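MHP1 (Microbacterium liquefaciens, PDB 2JLN) mediates the sodium-dependent binding and uptake of 5-aryl-substituted hydantoins across the membrane, as a member of the nucleobase-cation-symport-1 family. Local coordinates at residues E8-P19 with L391-G399; T20-G28 with V231-N239. All blocks are in the same frame, centred on the assembly; numbering follows the deposited sequence.

Contact 1 of 2, residues E8-P19 with L391-G399; sequences EARSLLNPSNAP and LHDLYRTKG
Y395 reaches across to the 8-19 segment with the end of its side chain, and its OH donates a hydrogen bond of 2.8 Å to N17 O. The hydroxyl lies in the plane of that carbonyl, and the carbonyl oxygen in turn sits at the edge of the ring. With CG anti to the carbonyl carbon (chi1 -73°), the ring is carried out alongside the other segment, where P19 and L13 pack on it. P19 CD approaches obliquely, 3.6 Å from Y395 CZ, while L13 CB lies 4.1 Å from Y395 CD2. The proline ring also reaches the helix 391-394, with P19 CG 3.8 Å from L391 CD1.

Next to the ring the two backbones run antiparallel. L12 N bonds Y395 O at 2.8 Å from above the carbonyl plane, and T397 N bonds R10 O at 3.2 Å. These two bonds flank S11 and R396, a non-hydrogen-bonded antiparallel pair. Farther out, A9 CB rests against the K398 side chain.

The carbonyl gripped by the tyrosine is placed by a turn locked from both ends. N14 N donates to N17 OD1 at 3.0 Å, while N14 OD1 accepts from N17 N at 3.1 Å in an Asx motif. A second shell steadies this turn: N14 ND2 bonds P331 O and L13 O accepts from R332, next to helix 314-329. Y465 of helix 462-466 touches L13, L391 and R396, so the C-terminal region closes over the same seam.

The arrangement is a single antiparallel beta bridge in an otherwise helical transporter. It joins the N-terminal extension ahead of transmembrane helix 1 to the linker between transmembrane helices 10 and 11.

Contact 2 of 2, residues T20-G28 with V231-N239; sequences TRYAERSVG and VKECKVDPN
V27 and C234 form a single parallel beta bridge: V27 O accepts from K235 N at 3.1 Å, while E233 O takes S26 N at 3.2 Å and, more weakly, V27 N. The bridge sets the lead-in to helix 29-40 beside the linker between transmembrane helices 6 and 7, just where a type I turn from V231 to C234 ends.

R25 lies between the two segments. Its bend at chi2 (-100°) brings the guanidinium back to its own segment, where NE and NH2 both grip T20 O side-on, at 2.8 Å from R25 NE. From the same plane NH1 reaches across to C234 O at 3.2 Å in a nearly straight bond (166°), and it also bonds I84 O of helix 81-86. K232 O lies over one face of the group. One arginine thus serves three backbone carbonyls with its N-H groups. A leucine here would probably leave the carbonyls of T20, C234 and I84 without these donors, and the two segments joined by their backbone bonds without this side-chain link.

At one margin the T20 hydroxyl receives a weak bond from K232 NZ, the lysine crossing it at about a right angle, while T20 CG2 lies against the E233 carboxylate. Toward the other margin, Y22 packs on V236 and P238, and its OH extends to R85 and E463. V236 CG1 meets the Y22 ring obliquely, 3.5 Å from Y22 CD1. The proline instead comes over the ring face in a CH-pi contact, with P238 CB 3.8 Å from the centroid of the Y22 ring and 25° off its normal.

The segments 8-19 and 20-28 are continuous in the chain, so the region ahead of helix 29-40 is held twice in succession, first by contact 1 and then by contact 2. Contact 2 is nested inside the loop that contact 1 closes: 231-239 follows 20-28, and 391-399 comes last. Their centres lie 21 Å apart, yet they meet by packing at P19 and E24. Helix 462-466 is common to both, touching contact 1 through Y465 and L466 and contact 2 through E463 and D464. Both lie away from the sodium site, although helix 29-40, which follows 20-28 directly, carries its ligand A38. Together they tie the N-terminal region to two interhelical linkers and the C-terminal region.

Contact 1 of 2, residues E8-P19 with L391-G399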
loop_
_atom_site.group_PDB
_atom_site.type_symbol
_atom_site.label_atom_id
_atom_site.label_comp_id
_atom_site.label_asym_id
_atom_site.label_seq_id
_atom_site.Cartn_x
_atom_site.Cartn_y
_atom_site.Cartn_z
ATOM N N GLU A 8 24.847 2.957 29.341
ATOM C CA GLU A 8 23.756 1.991 29.178
ATOM C C GLU A 8 23.257 1.814 27.711
ATOM O O GLU A 8 23.776 0.998 26.938
ATOM C CB GLU A 8 22.590 2.355 30.120
ATOM C CG GLU A 8 21.501 1.287 30.269
ATOM C CD GLU A 8 22.028 -0.061 30.784
ATOM O OE1 GLU A 8 21.231 -0.825 31.381
ATOM O OE2 GLU A 8 23.233 -0.365 30.591
ATOM N N ALA A 9 22.252 2.590 27.329
ATOM C CA ALA A 9 21.560 2.347 26.074
ATOM C C ALA A 9 21.809 3.401 24.995
ATOM O O ALA A 9 21.626 4.605 25.223
ATOM C CB ALA A 9 20.054 2.201 26.339
ATOM N N ARG A 10 22.203 2.919 23.818
ATOM C CA ARG A 10 22.338 3.726 22.608
ATOM C C ARG A 10 21.002 4.371 22.192
ATOM O O ARG A 10 19.951 3.738 22.313
ATOM C CB ARG A 10 22.840 2.813 21.491
ATOM C CG ARG A 10 23.593 3.517 20.386
ATOM C CD ARG A 10 24.567 2.566 19.677
ATOM N NE ARG A 10 23.933 1.619 18.755
ATOM C CZ ARG A 10 23.527 1.921 17.519
ATOM N NH1 ARG A 10 23.662 3.167 17.045
ATOM N NH2 ARG A 10 22.971 0.974 16.757
ATOM N N SER A 11 21.030 5.616 21.703
ATOM C CA SER A 11 19.800 6.261 21.220
ATOM C C SER A 11 19.586 6.033 19.721
ATOM O O SER A 11 20.538 6.161 18.933
ATOM C CB SER A 11 19.798 7.766 21.504
ATOM O OG SER A 11 18.576 8.369 21.071
ATOM N N LEU A 12 18.342 5.713 19.336
ATOM C CA LEU A 12 18.002 5.419 17.935
ATOM C C LEU A 12 17.193 6.534 17.259
ATOM O O LEU A 12 16.776 6.385 16.104
ATOM C CB LEU A 12 17.247 4.085 17.813
ATOM C CG LEU A 12 17.917 2.758 18.201
ATOM C CD1 LEU A 12 16.949 1.617 18.036
ATOM C CD2 LEU A 12 19.204 2.475 17.424
ATOM N N LEU A 13 16.975 7.639 17.979
ATOM C CA LEU A 13 16.178 8.766 17.476
ATOM C C LEU A 13 17.028 9.693 16.629
ATOM O O LEU A 13 18.193 9.924 16.947
ATOM C CB LEU A 13 15.550 9.546 18.635
ATOM C CG LEU A 13 14.830 10.859 18.348
ATOM C CD1 LEU A 13 14.204 10.864 17.015
ATOM C CD2 LEU A 13 13.750 11.059 19.362
ATOM N N ASN A 14 16.446 10.176 15.537
ATOM C CA ASN A 14 17.002 11.249 14.725
ATOM C C ASN A 14 15.821 12.017 14.112
ATOM O O ASN A 14 14.697 11.516 14.143
ATOM C CB ASN A 14 18.032 10.724 13.701
ATOM C CG ASN A 14 17.399 10.096 12.444
ATOM O OD1 ASN A 14 16.225 10.296 12.157
ATOM N ND2 ASN A 14 18.204 9.363 11.677
ATOM N N PRO A 15 16.049 13.245 13.598
ATOM C CA PRO A 15 14.900 14.102 13.261
ATOM C C PRO A 15 13.929 13.502 12.235
ATOM O O PRO A 15 12.739 13.789 12.321
ATOM C CB PRO A 15 15.556 15.382 12.731
ATOM C CG PRO A 15 16.938 14.979 12.397
ATOM C CD PRO A 15 17.312 13.971 13.418
ATOM N N SER A 16 14.404 12.673 11.311
ATOM C CA SER A 16 13.517 12.052 10.321
ATOM C C SER A 16 12.628 10.946 10.883
ATOM O O SER A 16 11.465 10.849 10.511
ATOM C CB SER A 16 14.321 11.495 9.145
ATOM O OG SER A 16 15.082 12.518 8.521
ATOM N N ASN A 17 13.180 10.111 11.763
ATOM C CA ASN A 17 12.460 8.976 12.355
ATOM C C ASN A 17 11.762 9.264 13.705
ATOM O O ASN A 17 11.379 8.346 14.432
ATOM C CB ASN A 17 13.407 7.776 12.491
ATOM C CG ASN A 17 14.461 7.971 13.582
ATOM O OD1 ASN A 17 14.169 8.538 14.622
ATOM N ND2 ASN A 17 15.684 7.491 13.346
ATOM N N ALA A 18 11.601 10.538 14.038
ATOM C CA ALA A 18 10.961 10.933 15.291
ATOM C C ALA A 18 9.460 10.960 15.122
ATOM O O ALA A 18 8.990 11.249 14.043
ATOM C CB ALA A 18 11.439 12.305 15.708
ATOM N N PRO A 19 8.701 10.683 16.197
ATOM C CA PRO A 19 7.242 10.811 16.121
ATOM C C PRO A 19 6.850 12.173 15.538
ATOM O O PRO A 19 7.613 13.132 15.612
ATOM C CB PRO A 19 6.811 10.692 17.578
ATOM C CG PRO A 19 7.880 9.891 18.199
ATOM C CD PRO A 19 9.144 10.263 17.535
ATOM N N LEU A 391 6.768 5.197 23.945
ATOM C CA LEU A 391 7.688 5.786 22.980
ATOM C C LEU A 391 9.146 5.798 23.461
ATOM O O LEU A 391 10.062 5.525 22.695
ATOM C CB LEU A 391 7.275 7.198 22.598
ATOM C CG LEU A 391 5.871 7.468 22.095
ATOM C CD1 LEU A 391 5.935 8.656 21.191
ATOM C CD2 LEU A 391 5.358 6.315 21.348
ATOM N N HIS A 392 9.369 6.120 24.725
ATOM C CA HIS A 392 10.734 6.182 25.251
ATOM C C HIS A 392 11.535 4.955 24.840
ATOM O O HIS A 392 12.683 5.059 24.384
ATOM C CB HIS A 392 10.702 6.311 26.785
ATOM C CG HIS A 392 12.052 6.315 27.438
ATOM N ND1 HIS A 392 12.893 7.413 27.412
ATOM C CD2 HIS A 392 12.694 5.365 28.163
ATOM C CE1 HIS A 392 13.998 7.130 28.077
ATOM N NE2 HIS A 392 13.908 5.891 28.534
ATOM N N ASP A 393 10.920 3.790 24.991
ATOM C CA ASP A 393 11.647 2.538 24.812
ATOM C C ASP A 393 11.784 2.099 23.362
ATOM O O ASP A 393 12.662 1.303 23.060
ATOM C CB ASP A 393 11.031 1.418 25.655
ATOM C CG ASP A 393 11.035 1.734 27.156
ATOM O OD1 ASP A 393 10.456 2.780 27.544
ATOM O OD2 ASP A 393 11.604 0.931 27.944
ATOM N N LEU A 394 10.928 2.615 22.475
ATOM C CA LEU A 394 10.977 2.276 21.045
ATOM C C LEU A 394 12.180 2.951 20.392
ATOM O O LEU A 394 12.630 2.555 19.309
ATOM C CB LEU A 394 9.694 2.699 20.304
ATOM C CG LEU A 394 8.416 1.894 20.517
ATOM C CD1 LEU A 394 7.223 2.637 20.047
ATOM C CD2 LEU A 394 8.486 0.616 19.793
ATOM N N TYR A 395 12.710 3.978 21.034
ATOM C CA TYR A 395 13.805 4.674 20.410
ATOM C C TYR A 395 15.122 4.422 21.133
ATOM O O TYR A 395 16.089 5.206 21.002
ATOM C CB TYR A 395 13.491 6.154 20.318
ATOM C CG TYR A 395 12.466 6.458 19.285
ATOM C CD1 TYR A 395 11.135 6.594 19.630
ATOM C CD2 TYR A 395 12.824 6.584 17.954
ATOM C CE1 TYR A 395 10.183 6.862 18.673
ATOM C CE2 TYR A 395 11.876 6.844 16.977
ATOM C CZ TYR A 395 10.563 6.985 17.346
ATOM O OH TYR A 395 9.625 7.245 16.390
ATOM N N ARG A 396 15.166 3.316 21.876
ATOM C CA ARG A 396 16.310 3.022 22.724
ATOM C C ARG A 396 16.660 1.565 22.611
ATOM O O ARG A 396 15.806 0.720 22.748
ATOM C CB ARG A 396 15.955 3.346 24.182
ATOM C CG ARG A 396 17.048 4.085 24.965
ATOM C CD ARG A 396 16.455 4.860 26.131
ATOM N NE ARG A 396 15.350 5.727 25.704
ATOM C CZ ARG A 396 15.497 6.922 25.118
ATOM N NH1 ARG A 396 16.713 7.409 24.875
ATOM N NH2 ARG A 396 14.429 7.635 24.773
ATOM N N THR A 397 17.923 1.285 22.372
ATOM C CA THR A 397 18.489 -0.063 22.354
ATOM C C THR A 397 18.212 -1.036 23.546
ATOM O O THR A 397 18.030 -2.247 23.357
ATOM C CB THR A 397 19.999 0.112 22.185
ATOM O OG1 THR A 397 20.315 0.092 20.789
ATOM C CG2 THR A 397 20.798 -0.941 22.959
ATOM N N LYS A 398 18.211 -0.523 24.775
ATOM C CA LYS A 398 17.920 -1.360 25.948
ATOM C C LYS A 398 16.732 -0.830 26.744
ATOM O O LYS A 398 16.846 0.171 27.423
ATOM C CB LYS A 398 19.143 -1.444 26.849
ATOM C CG LYS A 398 20.359 -1.960 26.114
ATOM C CD LYS A 398 21.391 -2.555 27.050
ATOM C CE LYS A 398 22.309 -3.520 26.304
ATOM N NZ LYS A 398 23.502 -3.857 27.146
ATOM N N GLY A 399 15.591 -1.499 26.653
ATOM C CA GLY A 399 14.384 -1.033 27.309
ATOM C C GLY A 399 13.387 -2.165 27.349
ATOM O O GLY A 399 13.774 -3.326 27.204
#

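Contact 2 of 2, residues T20-G28 with V231-N239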
loop_
_atom_site.group_PDB
_atom_site.type_symbol
_atom_site.label_atom_id
_atom_site.label_comp_id
_atom_site.label_asym_id
_atom_site.label_seq_id
_atom_site.Cartn_x
_atom_site.Cartn_y
_atom_site.Cartn_z
ATOM N N THR A 20 5.670 12.257 14.951
ATOM C CA THR A 20 5.290 13.426 14.196
ATOM C C THR A 20 4.325 14.204 15.040
ATOM O O THR A 20 3.233 13.706 15.354
ATOM C CB THR A 20 4.638 13.019 12.843
ATOM O OG1 THR A 20 5.657 12.487 11.977
ATOM C CG2 THR A 20 3.941 14.203 12.162
ATOM N N ARG A 21 4.738 15.426 15.393
ATOM C CA ARG A 21 4.016 16.292 16.327
ATOM C C ARG A 21 2.653 16.749 15.854
ATOM O O ARG A 21 2.471 16.990 14.650
ATOM C CB ARG A 21 4.859 17.502 16.666
ATOM C CG ARG A 21 6.132 17.120 17.333
ATOM C CD ARG A 21 6.693 18.183 18.259
ATOM N NE ARG A 21 7.988 17.730 18.738
ATOM C CZ ARG A 21 8.238 17.428 19.996
ATOM N NH1 ARG A 21 7.293 17.591 20.894
ATOM N NH2 ARG A 21 9.432 16.991 20.348
ATOM N N TYR A 22 1.723 16.870 16.828
ATOM C CA TYR A 22 0.332 17.333 16.623
ATOM C C TYR A 22 0.306 18.587 15.754
ATOM O O TYR A 22 -0.435 18.695 14.775
ATOM C CB TYR A 22 -0.383 17.644 17.952
ATOM C CG TYR A 22 -0.480 16.501 18.951
ATOM C CD1 TYR A 22 -0.950 15.251 18.585
ATOM C CD2 TYR A 22 -0.129 16.690 20.268
ATOM C CE1 TYR A 22 -1.047 14.231 19.500
ATOM C CE2 TYR A 22 -0.223 15.683 21.183
ATOM C CZ TYR A 22 -0.680 14.454 20.803
ATOM O OH TYR A 22 -0.751 13.457 21.754
ATOM N N ALA A 23 1.142 19.539 16.121
ATOM C CA ALA A 23 1.231 20.751 15.354
ATOM C C ALA A 23 1.811 20.499 13.974
ATOM O O ALA A 23 1.554 21.286 13.080
ATOM C CB ALA A 23 2.038 21.806 16.097
ATOM N N GLU A 24 2.583 19.433 13.779
ATOM C CA GLU A 24 3.143 19.168 12.447
ATOM C C GLU A 24 2.174 18.420 11.461
ATOM O O GLU A 24 2.516 18.159 10.301
ATOM C CB GLU A 24 4.482 18.420 12.561
ATOM C CG GLU A 24 5.474 19.017 13.548
ATOM C CD GLU A 24 6.707 18.082 13.903
ATOM O OE1 GLU A 24 7.798 18.653 14.233
ATOM O OE2 GLU A 24 6.603 16.806 13.880
ATOM N N ARG A 25 0.968 18.073 11.899
ATOM C CA ARG A 25 0.120 17.212 11.065
ATOM C C ARG A 25 -0.628 17.974 9.952
ATOM O O ARG A 25 -1.051 19.092 10.160
ATOM C CB ARG A 25 -0.839 16.405 11.950
ATOM C CG ARG A 25 -0.152 15.737 13.148
ATOM C CD ARG A 25 0.125 14.268 12.903
ATOM N NE ARG A 25 0.729 13.591 14.047
ATOM C CZ ARG A 25 0.090 12.728 14.831
ATOM N NH1 ARG A 25 -1.189 12.426 14.631
ATOM N NH2 ARG A 25 0.743 12.165 15.831
ATOM N N SER A 26 -0.819 17.373 8.781
ATOM C CA SER A 26 -1.312 18.149 7.632
ATOM C C SER A 26 -2.368 17.499 6.719
ATOM O O SER A 26 -2.803 18.111 5.744
ATOM C CB SER A 26 -0.124 18.560 6.751
ATOM O OG SER A 26 0.338 17.480 5.952
ATOM N N VAL A 27 -2.750 16.263 7.004
ATOM C CA VAL A 27 -3.702 15.537 6.170
ATOM C C VAL A 27 -4.982 15.247 6.942
ATOM O O VAL A 27 -4.981 14.466 7.892
ATOM C CB VAL A 27 -3.095 14.227 5.674
ATOM C CG1 VAL A 27 -4.177 13.235 5.348
ATOM C CG2 VAL A 27 -2.216 14.486 4.476
ATOM N N GLY A 28 -6.070 15.897 6.552
ATOM C CA GLY A 28 -7.364 15.662 7.180
ATOM C C GLY A 28 -8.144 14.623 6.411
ATOM O O GLY A 28 -7.589 13.954 5.535
ATOM N N VAL A 231 -0.165 7.757 7.244
ATOM C CA VAL A 231 -1.240 8.165 8.112
ATOM C C VAL A 231 -0.772 8.675 9.482
ATOM O O VAL A 231 -1.552 9.282 10.225
ATOM C CB VAL A 231 -2.198 6.988 8.227
ATOM C CG1 VAL A 231 -2.393 6.568 9.659
ATOM C CG2 VAL A 231 -3.469 7.310 7.503
ATOM N N LYS A 232 0.501 8.444 9.801
ATOM C CA LYS A 232 1.168 9.098 10.926
ATOM C C LYS A 232 1.179 10.594 10.703
ATOM O O LYS A 232 1.677 11.333 11.528
ATOM C CB LYS A 232 2.632 8.663 11.002
ATOM C CG LYS A 232 3.449 9.278 9.886
ATOM C CD LYS A 232 4.899 8.879 9.915
ATOM C CE LYS A 232 5.697 9.712 8.902
ATOM N NZ LYS A 232 6.826 10.450 9.553
ATOM N N GLU A 233 0.670 11.031 9.562
ATOM C CA GLU A 233 0.596 12.443 9.216
ATOM C C GLU A 233 -0.832 13.038 9.321
ATOM O O GLU A 233 -1.037 14.221 9.096
ATOM C CB GLU A 233 1.120 12.625 7.800
ATOM C CG GLU A 233 2.220 13.625 7.732
ATOM C CD GLU A 233 3.538 13.064 8.233
ATOM O OE1 GLU A 233 3.640 11.824 8.367
ATOM O OE2 GLU A 233 4.477 13.864 8.482
ATOM N N CYS A 234 -1.815 12.214 9.661
ATOM C CA CYS A 234 -3.204 12.644 9.770
ATOM C C CYS A 234 -3.483 13.435 11.038
ATOM O O CYS A 234 -2.787 13.291 12.045
ATOM C CB CYS A 234 -4.132 11.433 9.764
ATOM S SG CYS A 234 -4.477 10.737 8.137
ATOM N N LYS A 235 -4.546 14.231 10.987
ATOM C CA LYS A 235 -4.883 15.159 12.054
ATOM C C LYS A 235 -5.552 14.472 13.229
ATOM O O LYS A 235 -6.501 13.737 13.041
ATOM C CB LYS A 235 -5.792 16.242 11.499
ATOM C CG LYS A 235 -5.027 17.315 10.793
ATOM C CD LYS A 235 -5.949 18.280 10.126
ATOM C CE LYS A 235 -5.187 19.201 9.185
ATOM N NZ LYS A 235 -6.086 19.708 8.094
ATOM N N VAL A 236 -5.074 14.722 14.444
ATOM C CA VAL A 236 -5.651 14.080 15.622
ATOM C C VAL A 236 -5.921 15.134 16.679
ATOM O O VAL A 236 -5.191 16.121 16.755
ATOM C CB VAL A 236 -4.689 13.006 16.207
ATOM C CG1 VAL A 236 -3.635 13.644 17.073
ATOM C CG2 VAL A 236 -5.451 11.954 17.004
ATOM N N ASP A 237 -6.976 14.943 17.475
ATOM C CA ASP A 237 -7.191 15.734 18.702
ATOM C C ASP A 237 -6.712 14.881 19.863
ATOM O O ASP A 237 -7.334 13.866 20.204
ATOM C CB ASP A 237 -8.679 16.130 18.866
ATOM C CG ASP A 237 -9.056 16.593 20.308
ATOM O OD1 ASP A 237 -8.314 17.404 20.929
ATOM O OD2 ASP A 237 -10.130 16.153 20.807
ATOM N N PRO A 238 -5.587 15.282 20.459
ATOM C CA PRO A 238 -4.907 14.560 21.548
ATOM C C PRO A 238 -5.828 14.323 22.749
ATOM O O PRO A 238 -5.621 13.373 23.513
ATOM C CB PRO A 238 -3.764 15.512 21.931
ATOM C CG PRO A 238 -4.185 16.877 21.351
ATOM C CD PRO A 238 -4.881 16.523 20.085
ATOM N N ASN A 239 -6.841 15.189 22.884
ATOM C CA ASN A 239 -7.804 15.172 24.001
ATOM C C ASN A 239 -9.131 14.523 23.679
ATOM O O ASN A 239 -10.173 14.987 24.147
ATOM C CB ASN A 239 -8.094 16.589 24.478
ATOM C CG ASN A 239 -6.929 17.192 25.190
ATOM O OD1 ASN A 239 -6.529 16.696 26.239
ATOM N ND2 ASN A 239 -6.358 18.256 24.626
#